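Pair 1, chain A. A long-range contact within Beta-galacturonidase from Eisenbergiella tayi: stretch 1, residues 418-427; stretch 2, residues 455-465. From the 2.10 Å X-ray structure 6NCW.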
# COMPACT_ATOMS: atom_id res chain seq x y z
N CYS A 418 31.33 -13.71 -29.58
CA CYS A 418 31.83 -12.36 -29.84
C CYS A 418 32.80 -11.88 -28.76
O CYS A 418 33.19 -10.71 -28.77
CB CYS A 418 30.68 -11.36 -29.96
SG CYS A 418 29.53 -11.73 -31.30
N LEU A 419 33.20 -12.75 -27.84
CA LEU A 419 34.01 -12.29 -26.73
C LEU A 419 35.46 -12.02 -27.12
O LEU A 419 36.20 -11.45 -26.31
CB LEU A 419 33.94 -13.29 -25.58
CG LEU A 419 32.55 -13.53 -24.98
CD1 LEU A 419 32.65 -14.53 -23.85
CD2 LEU A 419 31.89 -12.21 -24.50
N GLY A 420 35.88 -12.41 -28.32
CA GLY A 420 37.21 -12.03 -28.76
C GLY A 420 37.35 -10.56 -29.08
O GLY A 420 38.47 -10.03 -29.06
N TYR A 421 36.24 -9.87 -29.33
CA TYR A 421 36.30 -8.49 -29.82
C TYR A 421 36.51 -7.43 -28.73
O TYR A 421 37.31 -6.52 -28.94
CB TYR A 421 35.04 -8.14 -30.61
CG TYR A 421 34.86 -8.91 -31.90
CD1 TYR A 421 33.78 -9.77 -32.07
CD2 TYR A 421 35.72 -8.72 -32.98
CE1 TYR A 421 33.57 -10.45 -33.25
CE2 TYR A 421 35.52 -9.41 -34.19
CZ TYR A 421 34.45 -10.28 -34.31
OH TYR A 421 34.24 -10.96 -35.48
N PRO A 422 35.81 -7.46 -27.60
CA PRO A 422 35.94 -6.36 -26.63
C PRO A 422 37.18 -6.47 -25.75
O PRO A 422 37.78 -7.53 -25.57
CB PRO A 422 34.67 -6.49 -25.78
CG PRO A 422 34.37 -7.95 -25.81
CD PRO A 422 34.70 -8.37 -27.22
N GLU A 423 37.52 -5.33 -25.14
CA GLU A 423 38.57 -5.32 -24.12
C GLU A 423 38.11 -5.90 -22.80
O GLU A 423 38.93 -6.39 -22.02
CB GLU A 423 39.07 -3.89 -23.88
CG GLU A 423 39.96 -3.34 -24.98
CD GLU A 423 39.21 -3.03 -26.24
OE1 GLU A 423 38.03 -2.57 -26.18
OE2 GLU A 423 39.79 -3.25 -27.31
N VAL A 424 36.82 -5.81 -22.49
CA VAL A 424 36.26 -6.34 -21.25
C VAL A 424 35.13 -7.29 -21.61
O VAL A 424 34.35 -7.01 -22.53
CB VAL A 424 35.75 -5.20 -20.33
CG1 VAL A 424 35.19 -5.76 -19.01
CG2 VAL A 424 36.87 -4.22 -20.07
N VAL A 425 35.06 -8.43 -20.90
CA VAL A 425 33.95 -9.37 -21.02
C VAL A 425 32.92 -9.06 -19.94
O VAL A 425 33.27 -8.97 -18.76
CB VAL A 425 34.44 -10.82 -20.88
CG1 VAL A 425 33.26 -11.78 -21.05
CG2 VAL A 425 35.57 -11.13 -21.87
N SER A 426 31.66 -8.93 -20.34
CA SER A 426 30.60 -8.56 -19.40
C SER A 426 29.40 -9.47 -19.56
O SER A 426 29.00 -9.80 -20.68
CB SER A 426 30.18 -7.10 -19.61
OG SER A 426 31.30 -6.27 -19.49
N TYR A 427 28.80 -9.86 -18.43
CA TYR A 427 27.68 -10.78 -18.43
C TYR A 427 26.57 -10.32 -17.50
O TYR A 427 26.82 -9.81 -16.41
CB TYR A 427 28.15 -12.17 -18.04
CG TYR A 427 28.39 -13.03 -19.26
CD1 TYR A 427 29.65 -13.12 -19.85
CD2 TYR A 427 27.34 -13.72 -19.84
CE1 TYR A 427 29.86 -13.92 -21.00
CE2 TYR A 427 27.53 -14.51 -20.97
CZ TYR A 427 28.78 -14.61 -21.54
OH TYR A 427 28.90 -15.40 -22.66
N GLU A 455 37.37 -16.91 -26.50
CA GLU A 455 38.38 -15.89 -26.76
C GLU A 455 38.30 -14.71 -25.80
O GLU A 455 39.03 -13.73 -25.98
CB GLU A 455 38.27 -15.41 -28.21
CG GLU A 455 38.67 -16.45 -29.25
CD GLU A 455 38.12 -16.11 -30.63
OE1 GLU A 455 37.02 -16.62 -30.96
OE2 GLU A 455 38.77 -15.32 -31.35
N GLY A 456 37.42 -14.75 -24.81
CA GLY A 456 37.46 -13.70 -23.82
C GLY A 456 38.43 -13.99 -22.69
O GLY A 456 38.47 -13.21 -21.73
N THR A 457 39.20 -15.07 -22.79
CA THR A 457 40.03 -15.53 -21.68
C THR A 457 41.11 -14.51 -21.34
O THR A 457 41.67 -13.85 -22.23
CB THR A 457 40.67 -16.88 -22.02
OG1 THR A 457 41.51 -17.28 -20.94
CG2 THR A 457 41.51 -16.80 -23.31
N GLY A 458 41.40 -14.37 -20.05
CA GLY A 458 42.45 -13.47 -19.61
C GLY A 458 42.12 -11.99 -19.65
O GLY A 458 42.98 -11.18 -19.31
N LYS A 459 40.90 -11.61 -20.05
CA LYS A 459 40.48 -10.21 -20.07
C LYS A 459 39.78 -9.83 -18.77
O LYS A 459 39.38 -10.69 -17.99
CB LYS A 459 39.55 -9.97 -21.26
CG LYS A 459 40.20 -10.04 -22.63
CD LYS A 459 39.11 -10.16 -23.68
CE LYS A 459 39.67 -10.13 -25.06
NZ LYS A 459 38.63 -10.07 -26.11
N PRO A 460 39.65 -8.53 -18.49
CA PRO A 460 38.83 -8.12 -17.34
C PRO A 460 37.39 -8.58 -17.52
O PRO A 460 36.89 -8.70 -18.63
CB PRO A 460 38.94 -6.60 -17.35
CG PRO A 460 40.19 -6.31 -18.11
CD PRO A 460 40.27 -7.37 -19.15
N PHE A 461 36.71 -8.83 -16.39
CA PHE A 461 35.38 -9.42 -16.38
C PHE A 461 34.50 -8.62 -15.43
O PHE A 461 34.89 -8.38 -14.28
CB PHE A 461 35.47 -10.91 -15.96
CG PHE A 461 34.12 -11.60 -15.73
CD1 PHE A 461 33.31 -11.94 -16.80
CD2 PHE A 461 33.72 -11.96 -14.46
CE1 PHE A 461 32.09 -12.59 -16.60
CE2 PHE A 461 32.51 -12.61 -14.25
CZ PHE A 461 31.70 -12.93 -15.32
N LEU A 462 33.33 -8.21 -15.91
CA LEU A 462 32.33 -7.49 -15.12
C LEU A 462 31.01 -8.25 -15.15
O LEU A 462 30.66 -8.84 -16.18
CB LEU A 462 32.11 -6.07 -15.65
CG LEU A 462 33.18 -5.01 -15.41
CD1 LEU A 462 32.89 -3.76 -16.22
CD2 LEU A 462 33.26 -4.69 -13.91
N ILE A 463 30.29 -8.25 -14.03
CA ILE A 463 28.87 -8.59 -13.99
C ILE A 463 28.09 -7.30 -14.24
O ILE A 463 28.02 -6.42 -13.38
CB ILE A 463 28.45 -9.22 -12.65
CG1 ILE A 463 29.18 -10.55 -12.42
CG2 ILE A 463 26.92 -9.41 -12.61
CD1 ILE A 463 29.01 -11.54 -13.55
N THR A 464 27.51 -7.17 -15.43
CA THR A 464 26.86 -5.92 -15.80
C THR A 464 25.39 -5.87 -15.39
O THR A 464 24.79 -4.79 -15.46
CB THR A 464 26.99 -5.66 -17.31
OG1 THR A 464 26.91 -6.89 -18.03
CG2 THR A 464 28.32 -4.98 -17.58
N GLU A 465 24.83 -7.00 -14.94
CA GLU A 465 23.50 -7.07 -14.33
C GLU A 465 23.47 -8.24 -13.36
O GLU A 465 23.87 -9.34 -13.73
CB GLU A 465 22.38 -7.27 -15.37
CG GLU A 465 22.05 -6.02 -16.16
CD GLU A 465 21.07 -6.25 -17.30
OE1 GLU A 465 21.18 -5.50 -18.30
OE2 GLU A 465 20.21 -7.18 -17.22

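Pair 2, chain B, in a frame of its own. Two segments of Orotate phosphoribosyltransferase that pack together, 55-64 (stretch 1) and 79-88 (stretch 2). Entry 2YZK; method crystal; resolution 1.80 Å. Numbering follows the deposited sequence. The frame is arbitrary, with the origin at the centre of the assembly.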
# COMPACT_ATOMS: atom_id res chain seq x y z
N ASP B 55 -11.60 -7.68 -17.19
CA ASP B 55 -10.68 -6.55 -17.38
C ASP B 55 -9.53 -6.68 -16.39
O ASP B 55 -8.36 -6.54 -16.75
CB ASP B 55 -11.39 -5.21 -17.13
CG ASP B 55 -12.39 -4.86 -18.22
OD1 ASP B 55 -12.93 -3.74 -18.18
OD2 ASP B 55 -12.63 -5.70 -19.12
N LEU B 56 -9.87 -6.97 -15.14
CA LEU B 56 -8.86 -7.13 -14.10
C LEU B 56 -8.09 -8.43 -14.32
O LEU B 56 -6.86 -8.44 -14.25
CB LEU B 56 -9.54 -7.12 -12.72
CG LEU B 56 -8.63 -7.36 -11.51
CD1 LEU B 56 -7.59 -6.25 -11.43
CD2 LEU B 56 -9.48 -7.39 -10.24
N ALA B 57 -8.82 -9.50 -14.61
CA ALA B 57 -8.21 -10.81 -14.82
C ALA B 57 -7.21 -10.88 -15.97
O ALA B 57 -6.27 -11.67 -15.92
CB ALA B 57 -9.30 -11.87 -15.01
N ARG B 58 -7.40 -10.06 -16.99
CA ARG B 58 -6.50 -10.08 -18.14
C ARG B 58 -5.50 -8.93 -18.13
O ARG B 58 -4.62 -8.86 -18.99
CB ARG B 58 -7.29 -10.04 -19.45
CG ARG B 58 -8.45 -11.02 -19.54
CD ARG B 58 -8.00 -12.48 -19.49
NE ARG B 58 -8.49 -13.14 -18.28
CZ ARG B 58 -8.81 -14.43 -18.20
NH1 ARG B 58 -8.70 -15.21 -19.27
NH2 ARG B 58 -9.24 -14.94 -17.06
N SER B 59 -5.62 -8.03 -17.16
CA SER B 59 -4.73 -6.88 -17.07
C SER B 59 -3.27 -7.29 -16.97
O SER B 59 -2.95 -8.31 -16.36
CB SER B 59 -5.09 -6.03 -15.84
OG SER B 59 -4.86 -6.74 -14.64
N SER B 60 -2.38 -6.51 -17.57
CA SER B 60 -0.96 -6.83 -17.51
C SER B 60 -0.42 -6.42 -16.13
O SER B 60 0.63 -6.90 -15.70
CB SER B 60 -0.18 -6.11 -18.61
OG SER B 60 -0.01 -4.74 -18.31
N ALA B 61 -1.15 -5.55 -15.45
CA ALA B 61 -0.76 -5.09 -14.12
C ALA B 61 -1.91 -4.42 -13.39
O ALA B 61 -2.85 -3.93 -14.01
CB ALA B 61 0.41 -4.13 -14.23
N VAL B 62 -1.84 -4.43 -12.06
CA VAL B 62 -2.85 -3.77 -11.25
C VAL B 62 -2.17 -2.51 -10.73
O VAL B 62 -1.05 -2.57 -10.22
CB VAL B 62 -3.26 -4.63 -10.03
CG1 VAL B 62 -4.37 -3.94 -9.27
CG2 VAL B 62 -3.71 -6.01 -10.49
N ILE B 63 -2.82 -1.36 -10.89
CA ILE B 63 -2.23 -0.10 -10.44
C ILE B 63 -3.06 0.50 -9.31
O ILE B 63 -4.27 0.68 -9.44
CB ILE B 63 -2.18 0.94 -11.58
CG1 ILE B 63 -1.43 0.36 -12.78
CG2 ILE B 63 -1.49 2.21 -11.09
CD1 ILE B 63 0.05 -0.07 -12.57
N GLY B 64 -2.39 0.82 -8.20
CA GLY B 64 -3.11 1.41 -7.08
C GLY B 64 -2.97 2.92 -7.03
O GLY B 64 -1.94 3.46 -7.44
N ARG B 79 -2.96 -11.88 -5.32
CA ARG B 79 -3.98 -12.91 -5.56
C ARG B 79 -3.96 -13.35 -7.02
O ARG B 79 -4.17 -14.52 -7.33
CB ARG B 79 -5.38 -12.38 -5.20
CG ARG B 79 -5.67 -12.25 -3.70
CD ARG B 79 -5.85 -13.61 -3.04
NE ARG B 79 -7.01 -14.32 -3.56
CZ ARG B 79 -8.27 -14.01 -3.27
NH1 ARG B 79 -8.55 -13.01 -2.45
NH2 ARG B 79 -9.27 -14.70 -3.82
N LEU B 80 -3.70 -12.40 -7.91
CA LEU B 80 -3.69 -12.69 -9.34
C LEU B 80 -2.30 -13.01 -9.89
O LEU B 80 -2.15 -13.26 -11.09
CB LEU B 80 -4.30 -11.51 -10.11
CG LEU B 80 -5.75 -11.18 -9.74
CD1 LEU B 80 -6.18 -9.87 -10.40
CD2 LEU B 80 -6.65 -12.32 -10.18
N SER B 81 -1.30 -13.00 -9.02
CA SER B 81 0.08 -13.27 -9.44
C SER B 81 0.45 -12.32 -10.58
O SER B 81 1.08 -12.71 -11.55
CB SER B 81 0.23 -14.72 -9.92
OG SER B 81 -0.08 -15.63 -8.87
N LYS B 82 0.04 -11.06 -10.43
CA LYS B 82 0.30 -10.04 -11.44
C LYS B 82 1.20 -8.92 -10.92
O LYS B 82 1.34 -8.72 -9.72
CB LYS B 82 -1.01 -9.40 -11.90
CG LYS B 82 -1.87 -10.29 -12.77
CD LYS B 82 -3.18 -9.59 -13.09
CE LYS B 82 -4.06 -10.44 -14.01
NZ LYS B 82 -3.43 -10.65 -15.34
N PRO B 83 1.83 -8.18 -11.85
CA PRO B 83 2.72 -7.06 -11.53
C PRO B 83 1.90 -5.98 -10.83
O PRO B 83 0.70 -5.82 -11.08
CB PRO B 83 3.20 -6.59 -12.90
CG PRO B 83 3.17 -7.83 -13.72
CD PRO B 83 1.89 -8.50 -13.29
N LEU B 84 2.55 -5.23 -9.94
CA LEU B 84 1.89 -4.14 -9.24
C LEU B 84 2.60 -2.83 -9.56
O LEU B 84 3.80 -2.80 -9.79
CB LEU B 84 1.93 -4.36 -7.72
CG LEU B 84 1.49 -3.16 -6.87
CD1 LEU B 84 -0.02 -2.93 -7.02
CD2 LEU B 84 1.86 -3.39 -5.41
N GLY B 85 1.82 -1.76 -9.58
CA GLY B 85 2.37 -0.45 -9.82
C GLY B 85 1.46 0.50 -9.06
O GLY B 85 0.38 0.10 -8.62
N TYR B 86 1.89 1.74 -8.87
CA TYR B 86 1.05 2.70 -8.18
C TYR B 86 1.50 4.12 -8.43
O TYR B 86 2.66 4.38 -8.76
CB TYR B 86 0.96 2.41 -6.68
CG TYR B 86 2.25 2.50 -5.89
CD1 TYR B 86 2.63 3.70 -5.28
CD2 TYR B 86 3.04 1.37 -5.67
CE1 TYR B 86 3.77 3.77 -4.47
CE2 TYR B 86 4.17 1.43 -4.86
CZ TYR B 86 4.53 2.63 -4.26
OH TYR B 86 5.63 2.68 -3.44
N VAL B 87 0.55 5.03 -8.29
CA VAL B 87 0.82 6.44 -8.50
C VAL B 87 0.40 7.21 -7.25
O VAL B 87 -0.70 7.02 -6.75
CB VAL B 87 0.03 6.97 -9.72
CG1 VAL B 87 0.23 8.47 -9.87
CG2 VAL B 87 0.50 6.25 -10.96
N ARG B 88 1.30 8.06 -6.77
CA ARG B 88 1.01 8.84 -5.58
C ARG B 88 0.88 10.32 -5.91
O ARG B 88 1.55 10.82 -6.82
CB ARG B 88 2.12 8.66 -4.54
CG ARG B 88 3.43 9.30 -4.92
CD ARG B 88 4.30 9.55 -3.69
NE ARG B 88 4.87 8.32 -3.14
CZ ARG B 88 5.54 8.27 -1.99
NH1 ARG B 88 5.72 9.37 -1.27
NH2 ARG B 88 6.04 7.12 -1.56

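What backbone arrangement do the two pairs share? In each, two short parallel strands lie side by side, and fourteen central residues superpose with an RMSD of 0.8 Å. The strand axes cross at -32° in pair 1 and -28° in pair 2. The hydrogen-bond ladder is the same: Val425(A) N donates to Pro460(A) O at 2.9 Å, as Val62(B) N does to Pro83(B) O at 3.1 Å. The carbonyl of the same valine then accepts the next rung, from Leu462(A) N to Val425(A) O at 3.0 Å and from Gly85(B) N to Val62(B) O at 3.1 Å. Each strand thus bonds alternately to residues on either side of its bridge partner, as parallel pairing requires.

How is the approach to the strands held in place? Lys459(A) and Lys82(B) match, their side-chain centres 0.4 Å apart, and each sends its amine to backbone carbonyls of the segment preceding the opposite strand. Lys459(A) NZ bonds to Leu419(A) O at 2.8 Å and Pro422(A) O at 2.7 Å, and weakly to Gly420(A) O at 3.0 Å. Lys82(B) NZ bonds to Ser59(B) O, the match of Pro422(A), at 2.6 Å, and weakly to Ala57(B) O, the match of Gly420(A), at 3.1 Å. The carbonyls come from a type I turn and the residue after it in pair 1, but from a helix end and the following loop in pair 2. In pair 2, Leu56(B) O instead accepts Ser59(B) OG at 2.7 Å.

How do different side chains fill the space over the strands? On one face, Val425(A) and Val62(B) coincide, both with chi1 in t. Phe461(A) brings CD1 to 4.3 Å from Val425(A) CG1, and its CE1 lies 4.1 Å from Tyr427(A) CD1, which meets the phenylalanine ring at its edge. Pair 2 has Leu84(B) and Gly64(B) at the phenylalanine and tyrosine positions; Leu84(B) CD1 turns in to 3.4 Å from Val62(B) O.

What happens on the other face? The bulk changes strands. Pair 1 places small Ser426(A) beside Leu462(A), whose CD1 reaches 4.1 Å from Val424(A) CG1. Pair 2 places Ile63(B) beside Gly85(B), where an ideal CB would lie 2.7 Å from Ile63(B) CD1, a clash. The isoleucine therefore occupies room left by the glycine, while the neighbouring Ala61(B) CB packs 4.0 Å from Pro83(B) CB, much as Val424(A) CG2 lies 4.2 Å from Pro460(A) CB.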